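Local coordinates for type IV pilus assembly protein PilF (Thermus thermophilus HB8, PDB 5OIU) that probably hydrolyses ATP as a hexameric motor that powers the assembly of type IV pili, at residues K164-P169 with G236-A241. Numbering follows the deposited sequence.
Sequences KRIATP and GHLVIA
Ile-166, in the last turn of the helix that follows the Walker A P-loop, meets Leu-238 and Ile-240 on a strand inside the seven-stranded mixed sheet of the P-loop NTPase core. All three side chains are buried, and a single methyl group serves both contacts: Ile-166 CD1 lies 3.6 Å from Leu-238 CD2 and 3.7 Å from Ile-240 CD1. Both approaches are tip to tip, methyl against methyl, with no hydrogen bond between 164-169 and 236-241. In Ile-166, CG1 sits between the backbone N and the carbonyl carbon (chi1 69°), and the extended chi2 of 174° carries CD1 out toward the sheet; the CA atoms of Ile-166 and Leu-238 stay 10.2 Å apart, and the two side chains span that distance between them. This is the helix-on-sheet layer of an alpha/beta nucleotide-binding fold: helix 155-166 begins at the ATP-binding Lys-155 and Ser-156 and runs over the sheet. Leu-238 and Ile-240, two apart on the strand, turn the same way toward it, and Ile-240 also packs on Thr-159, Ile-162 and Leu-163 of the helix. Ile-166 additionally touches Ile-214 on the neighbouring strand 214-217. Just past the helix, Ala-167 centres an inverse gamma turn whose closing bond, Thr-168 N to Ile-166 O, is weak; Lys-171 NZ also bonds to that carbonyl oxygen. Ahead of the strand, Gly-236 ends helix 223-235 in a Schellman motif.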
loop_
_atom_site.group_PDB
_atom_site.type_symbol
_atom_site.label_atom_id
_atom_site.label_comp_id
_atom_site.label_asym_id
_atom_site.label_seq_id
_atom_site.Cartn_x
_atom_site.Cartn_y
_atom_site.Cartn_z
ATOM N N LYS C 164 -17.046 -15.964 -33.234
ATOM C CA LYS C 164 -17.359 -16.779 -34.405
ATOM C C LYS C 164 -17.375 -18.262 -34.057
ATOM O O LYS C 164 -18.240 -19.009 -34.525
ATOM C CB LYS C 164 -16.359 -16.506 -35.522
ATOM C CG LYS C 164 -16.949 -16.604 -36.911
ATOM C CD LYS C 164 -15.946 -16.111 -37.958
ATOM C CE LYS C 164 -16.463 -16.299 -39.385
ATOM N NZ LYS C 164 -16.309 -15.036 -40.174
ATOM N N ARG C 165 -16.446 -18.707 -33.212
ATOM C CA ARG C 165 -16.432 -20.114 -32.837
ATOM C C ARG C 165 -17.519 -20.443 -31.816
ATOM O O ARG C 165 -18.257 -21.410 -31.994
ATOM C CB ARG C 165 -15.062 -20.509 -32.290
ATOM C CG ARG C 165 -14.964 -21.983 -31.899
ATOM C CD ARG C 165 -15.283 -22.942 -33.064
ATOM N NE ARG C 165 -14.630 -22.556 -34.315
ATOM C CZ ARG C 165 -13.391 -22.890 -34.665
ATOM N NH1 ARG C 165 -12.655 -23.638 -33.862
ATOM N NH2 ARG C 165 -12.884 -22.469 -35.818
ATOM N N ILE C 166 -17.646 -19.656 -30.744
ATOM C CA ILE C 166 -18.396 -20.125 -29.581
ATOM C C ILE C 166 -19.844 -19.645 -29.512
ATOM O O ILE C 166 -20.589 -20.143 -28.657
ATOM C CB ILE C 166 -17.681 -19.757 -28.257
ATOM C CG1 ILE C 166 -17.718 -18.238 -28.011
ATOM C CG2 ILE C 166 -16.264 -20.324 -28.234
ATOM C CD1 ILE C 166 -17.181 -17.808 -26.674
ATOM N N ALA C 167 -20.275 -18.711 -30.361
ATOM C CA ALA C 167 -21.659 -18.206 -30.296
ATOM C C ALA C 167 -22.591 -19.078 -31.154
ATOM O O ALA C 167 -23.128 -18.683 -32.190
ATOM C CB ALA C 167 -21.713 -16.736 -30.698
ATOM N N THR C 168 -22.811 -20.289 -30.673
ATOM C CA THR C 168 -23.647 -21.255 -31.348
ATOM C C THR C 168 -25.136 -20.932 -31.168
ATOM O O THR C 168 -25.526 -20.250 -30.217
ATOM C CB THR C 168 -23.305 -22.632 -30.809
ATOM O OG1 THR C 168 -23.385 -22.601 -29.375
ATOM C CG2 THR C 168 -21.885 -22.981 -31.216
ATOM N N PRO C 169 -25.994 -21.404 -32.084
ATOM C CA PRO C 169 -27.431 -21.064 -31.996
ATOM C C PRO C 169 -28.151 -21.595 -30.751
ATOM O O PRO C 169 -29.263 -21.138 -30.475
ATOM C CB PRO C 169 -28.034 -21.671 -33.277
ATOM C CG PRO C 169 -26.864 -21.921 -34.203
ATOM C CD PRO C 169 -25.660 -22.144 -33.319
ATOM N N GLY C 236 -22.178 -17.100 -13.411
ATOM C CA GLY C 236 -22.204 -18.254 -14.285
ATOM C C GLY C 236 -22.308 -17.971 -15.769
ATOM O O GLY C 236 -22.649 -18.868 -16.539
ATOM N N HIS C 237 -22.009 -16.752 -16.190
ATOM C CA HIS C 237 -21.970 -16.393 -17.595
ATOM C C HIS C 237 -20.533 -16.407 -18.111
ATOM O O HIS C 237 -19.572 -16.280 -17.347
ATOM C CB HIS C 237 -22.586 -15.012 -17.796
ATOM C CG HIS C 237 -24.023 -14.933 -17.398
ATOM N ND1 HIS C 237 -24.500 -13.991 -16.512
ATOM C CD2 HIS C 237 -25.094 -15.673 -17.773
ATOM C CE1 HIS C 237 -25.801 -14.156 -16.350
ATOM N NE2 HIS C 237 -26.187 -15.166 -17.110
ATOM N N LEU C 238 -20.388 -16.568 -19.422
ATOM C CA LEU C 238 -19.087 -16.423 -20.063
ATOM C C LEU C 238 -18.942 -14.988 -20.582
ATOM O O LEU C 238 -19.732 -14.537 -21.421
ATOM C CB LEU C 238 -18.901 -17.438 -21.190
ATOM C CG LEU C 238 -17.538 -17.259 -21.882
ATOM C CD1 LEU C 238 -16.423 -17.495 -20.886
ATOM C CD2 LEU C 238 -17.372 -18.169 -23.083
ATOM N N VAL C 239 -17.940 -14.274 -20.068
ATOM C CA VAL C 239 -17.696 -12.870 -20.392
ATOM C C VAL C 239 -16.373 -12.756 -21.128
ATOM O O VAL C 239 -15.343 -13.233 -20.644
ATOM C CB VAL C 239 -17.667 -12.001 -19.127
ATOM C CG1 VAL C 239 -17.389 -10.541 -19.495
ATOM C CG2 VAL C 239 -18.968 -12.153 -18.358
ATOM N N ILE C 240 -16.397 -12.116 -22.286
ATOM C CA ILE C 240 -15.184 -11.815 -23.040
ATOM C C ILE C 240 -15.079 -10.302 -23.116
ATOM O O ILE C 240 -16.023 -9.633 -23.564
ATOM C CB ILE C 240 -15.205 -12.461 -24.435
ATOM C CG1 ILE C 240 -15.089 -13.982 -24.269
ATOM C CG2 ILE C 240 -14.091 -11.897 -25.308
ATOM C CD1 ILE C 240 -15.684 -14.751 -25.340
ATOM N N ALA C 241 -13.950 -9.755 -22.655
ATOM C CA ALA C 241 -13.861 -8.318 -22.443
ATOM C C ALA C 241 -12.476 -7.816 -22.794
ATOM O O ALA C 241 -11.477 -8.527 -22.641
ATOM C CB ALA C 241 -14.205 -7.931 -21.004
#